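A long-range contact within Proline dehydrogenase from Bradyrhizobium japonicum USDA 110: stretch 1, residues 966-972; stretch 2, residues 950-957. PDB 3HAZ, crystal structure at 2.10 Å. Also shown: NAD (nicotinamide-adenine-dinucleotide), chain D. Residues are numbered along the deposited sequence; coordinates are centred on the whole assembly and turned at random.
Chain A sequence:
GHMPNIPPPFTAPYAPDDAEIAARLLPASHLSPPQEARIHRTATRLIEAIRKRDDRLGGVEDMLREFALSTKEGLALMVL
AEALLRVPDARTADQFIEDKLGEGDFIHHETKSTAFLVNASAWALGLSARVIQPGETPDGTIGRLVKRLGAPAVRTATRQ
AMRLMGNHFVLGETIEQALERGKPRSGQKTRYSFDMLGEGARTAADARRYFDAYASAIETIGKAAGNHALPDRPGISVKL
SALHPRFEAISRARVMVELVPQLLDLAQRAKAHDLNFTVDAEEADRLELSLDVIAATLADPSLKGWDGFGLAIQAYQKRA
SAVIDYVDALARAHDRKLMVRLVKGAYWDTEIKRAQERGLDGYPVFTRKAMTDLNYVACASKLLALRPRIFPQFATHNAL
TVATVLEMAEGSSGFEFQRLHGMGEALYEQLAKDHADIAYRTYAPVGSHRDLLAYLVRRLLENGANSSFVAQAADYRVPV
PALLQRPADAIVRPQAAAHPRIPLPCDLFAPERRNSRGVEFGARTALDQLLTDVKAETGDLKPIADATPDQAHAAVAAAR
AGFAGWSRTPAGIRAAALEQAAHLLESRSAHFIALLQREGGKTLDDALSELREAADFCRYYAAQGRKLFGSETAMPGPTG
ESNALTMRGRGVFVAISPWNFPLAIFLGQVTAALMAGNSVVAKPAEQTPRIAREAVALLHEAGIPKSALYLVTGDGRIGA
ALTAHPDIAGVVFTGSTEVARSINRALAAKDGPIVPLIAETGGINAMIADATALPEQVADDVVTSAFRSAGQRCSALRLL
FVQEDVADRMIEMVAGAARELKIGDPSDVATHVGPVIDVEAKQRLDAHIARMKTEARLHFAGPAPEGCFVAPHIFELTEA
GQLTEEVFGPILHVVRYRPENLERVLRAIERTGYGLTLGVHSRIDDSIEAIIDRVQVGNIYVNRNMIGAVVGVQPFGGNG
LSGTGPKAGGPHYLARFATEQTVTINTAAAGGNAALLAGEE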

# COMPACT_ATOMS: atom_id res chain seq x y z
N PRO A 966 32.67 16.31 -12.77
CA PRO A 966 32.08 15.34 -11.85
C PRO A 966 32.78 13.99 -11.99
O PRO A 966 33.59 13.79 -12.90
CB PRO A 966 30.62 15.22 -12.31
CG PRO A 966 30.51 16.05 -13.56
CD PRO A 966 31.87 16.44 -14.01
N LYS A 967 32.45 13.06 -11.10
CA LYS A 967 33.08 11.74 -11.07
C LYS A 967 32.56 10.85 -12.19
O LYS A 967 31.35 10.65 -12.32
CB LYS A 967 32.81 11.06 -9.72
CG LYS A 967 33.67 11.53 -8.55
CD LYS A 967 33.08 10.98 -7.25
CE LYS A 967 34.08 10.93 -6.09
NZ LYS A 967 35.11 9.90 -6.30
N ALA A 968 33.47 10.31 -13.00
CA ALA A 968 33.12 9.29 -13.98
C ALA A 968 32.48 8.09 -13.28
O ALA A 968 32.87 7.72 -12.17
CB ALA A 968 34.36 8.86 -14.75
N GLY A 969 31.50 7.48 -13.94
CA GLY A 969 30.84 6.29 -13.42
C GLY A 969 30.02 6.55 -12.17
O GLY A 969 29.81 5.65 -11.35
N GLY A 970 29.58 7.80 -12.01
CA GLY A 970 28.72 8.18 -10.90
C GLY A 970 27.51 8.96 -11.39
O GLY A 970 27.41 9.30 -12.57
N PRO A 971 26.58 9.27 -10.47
CA PRO A 971 25.29 9.85 -10.85
C PRO A 971 25.32 11.33 -11.22
O PRO A 971 24.29 11.86 -11.63
CB PRO A 971 24.43 9.64 -9.59
CG PRO A 971 25.41 9.60 -8.47
CD PRO A 971 26.69 9.02 -9.03
N HIS A 972 26.47 11.99 -11.09
CA HIS A 972 26.54 13.42 -11.39
C HIS A 972 27.29 13.71 -12.69
O HIS A 972 27.53 14.87 -13.02
CB HIS A 972 27.19 14.19 -10.24
CG HIS A 972 26.48 14.03 -8.94
ND1 HIS A 972 25.33 14.73 -8.63
CD2 HIS A 972 26.74 13.24 -7.87
CE1 HIS A 972 24.92 14.38 -7.43
NE2 HIS A 972 25.76 13.47 -6.95
PA NAD D . 49.02 13.23 -21.11
O1A NAD D . 48.74 14.68 -20.39
O2A NAD D . 50.46 13.07 -21.38
O5B NAD D . 48.16 13.21 -22.54
C5B NAD D . 46.94 12.47 -22.60
C4B NAD D . 46.10 12.89 -23.82
O4B NAD D . 46.07 14.34 -24.09
C3B NAD D . 46.58 12.30 -25.21
O3B NAD D . 45.67 11.68 -26.06
C2B NAD D . 47.47 13.43 -25.71
O2B NAD D . 48.06 13.35 -26.99
C1B NAD D . 46.63 14.59 -25.38
N9A NAD D . 47.42 15.83 -25.35
C8A NAD D . 48.75 15.97 -25.10
N7A NAD D . 49.07 17.36 -25.17
C5A NAD D . 47.88 18.06 -25.47
C6A NAD D . 47.62 19.42 -25.66
N6A NAD D . 48.70 20.38 -25.54
N1A NAD D . 46.36 19.84 -25.94
C2A NAD D . 45.33 18.92 -26.05
N3A NAD D . 45.58 17.58 -25.88
C4A NAD D . 46.86 17.16 -25.59
O3 NAD D . 48.44 11.98 -20.15
PN NAD D . 48.93 10.41 -20.45
O1N NAD D . 50.60 10.37 -20.53
O2N NAD D . 48.35 9.93 -21.71
O5D NAD D . 48.43 9.41 -19.21
C5D NAD D . 49.04 9.51 -17.93
C4D NAD D . 48.34 10.55 -17.03
O4D NAD D . 46.85 10.60 -17.09
C3D NAD D . 48.66 10.61 -15.47
O3D NAD D . 49.17 11.80 -14.91
C2D NAD D . 47.36 10.01 -14.90
O2D NAD D . 47.15 9.90 -13.51
C1D NAD D . 46.35 10.65 -15.77
N1N NAD D . 45.11 9.86 -15.69
C2N NAD D . 44.12 10.21 -14.76
C3N NAD D . 42.90 9.42 -14.67
C7N NAD D . 41.81 9.82 -13.66
O7N NAD D . 40.75 9.31 -13.72
N7N NAD D . 42.05 10.90 -12.72
C4N NAD D . 42.71 8.24 -15.55
C5N NAD D . 43.70 7.89 -16.48
C6N NAD D . 44.94 8.69 -16.57
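Stretch 2 950-957: VVGVQPFG

The most unusual feature of this contact is a lysine that binds backbone on the opposing loop. Lys967 reaches across with chi2 and chi3 t and chi1 and chi4 m, so the chain bends at its end, and its NZ donates to two carbonyls of stretch 2. NZ lies 2.8 Å from Pro955 O and 3.1 Å from Gly957 O. The amine thus ties together carbonyls two residues apart. On the way, Lys967 CD passes Pro955 CB at 3.9 Å.

Neither stretch forms a regular helix or strand. They run antiparallel where Ala968 pairs with Phe956 in a single beta bridge, with their CA atoms 5.5 Å apart. Phe956 N donates to Ala968 O at 3.0 Å with a nearly straight geometry of 166°. The return pair, Phe956 O and Ala968 N, stands at 3.1 Å.

Stretch 1 then bends in a type II beta turn from Lys967 to Gly970, closed by a weak bond from Gly970 N to Lys967 O at 3.4 Å. Gly969 takes a positive phi of 67° in this turn. Its carbonyl faces the start of stretch 2, and Gly952 N donates to Gly969 O at 3.0 Å. Gly952 also has positive phi, 80°. Stretch 2 folds back here, with Val953 N and Gln954 N both bonded to Val950 O, at 2.9 and 2.8 Å.

Pro955 lies over the turn. Its CB is 3.7 Å from Gly970 CA, and a CB on Gly970 would clash with it. Further along, Pro955 CG meets Pro971 CD at 4.3 Å. A water donates to Gln954 O at 2.9 Å and weakly to Ala968 O at 3.5 Å.

The CA-to-CB bond of Phe956 points away from stretch 1. Its ring edge meets the NAD, with Phe956 CE2 3.3 Å from NAD O7N.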

# COMPACT_ATOMS: atom_id res chain seq x y z
N VAL A 950 34.90 0.42 -9.58
CA VAL A 950 33.87 -0.25 -10.36
C VAL A 950 32.77 0.75 -10.74
O VAL A 950 32.24 1.46 -9.88
CB VAL A 950 33.26 -1.43 -9.59
CG1 VAL A 950 32.08 -2.01 -10.36
CG2 VAL A 950 34.33 -2.50 -9.33
N VAL A 951 32.43 0.79 -12.03
CA VAL A 951 31.41 1.72 -12.53
C VAL A 951 30.08 1.56 -11.78
O VAL A 951 29.56 0.44 -11.64
CB VAL A 951 31.16 1.53 -14.05
CG1 VAL A 951 29.97 2.39 -14.51
CG2 VAL A 951 32.43 1.86 -14.85
N GLY A 952 29.55 2.67 -11.29
CA GLY A 952 28.29 2.67 -10.58
C GLY A 952 28.43 2.23 -9.13
O GLY A 952 27.46 2.28 -8.37
N VAL A 953 29.62 1.79 -8.75
CA VAL A 953 29.87 1.32 -7.39
C VAL A 953 30.84 2.26 -6.67
O VAL A 953 30.53 2.78 -5.60
CB VAL A 953 30.43 -0.11 -7.39
CG1 VAL A 953 30.74 -0.59 -5.96
CG2 VAL A 953 29.44 -1.05 -8.08
N GLN A 954 32.01 2.48 -7.27
CA GLN A 954 32.91 3.53 -6.82
C GLN A 954 33.01 4.62 -7.88
O GLN A 954 33.91 4.59 -8.72
CB GLN A 954 34.31 2.98 -6.50
CG GLN A 954 34.36 2.03 -5.32
CD GLN A 954 34.39 0.58 -5.73
OE1 GLN A 954 34.84 0.25 -6.83
NE2 GLN A 954 33.92 -0.31 -4.85
N PRO A 955 32.07 5.59 -7.85
CA PRO A 955 32.24 6.75 -8.74
C PRO A 955 33.64 7.28 -8.52
O PRO A 955 34.04 7.50 -7.38
CB PRO A 955 31.19 7.74 -8.22
CG PRO A 955 30.11 6.85 -7.66
CD PRO A 955 30.84 5.66 -7.06
N PHE A 956 34.39 7.43 -9.60
CA PHE A 956 35.81 7.65 -9.50
C PHE A 956 36.23 9.03 -10.00
O PHE A 956 35.77 9.48 -11.05
CB PHE A 956 36.57 6.55 -10.25
CG PHE A 956 38.06 6.68 -10.15
CD1 PHE A 956 38.74 6.15 -9.07
CD2 PHE A 956 38.77 7.36 -11.13
CE1 PHE A 956 40.12 6.27 -8.97
CE2 PHE A 956 40.15 7.49 -11.03
CZ PHE A 956 40.82 6.94 -9.95
N GLY A 957 37.12 9.69 -9.26
CA GLY A 957 37.62 10.99 -9.65
C GLY A 957 37.94 11.86 -8.45
O GLY A 957 37.28 11.78 -7.42
O HOH W 1 33.71 4.38 -11.60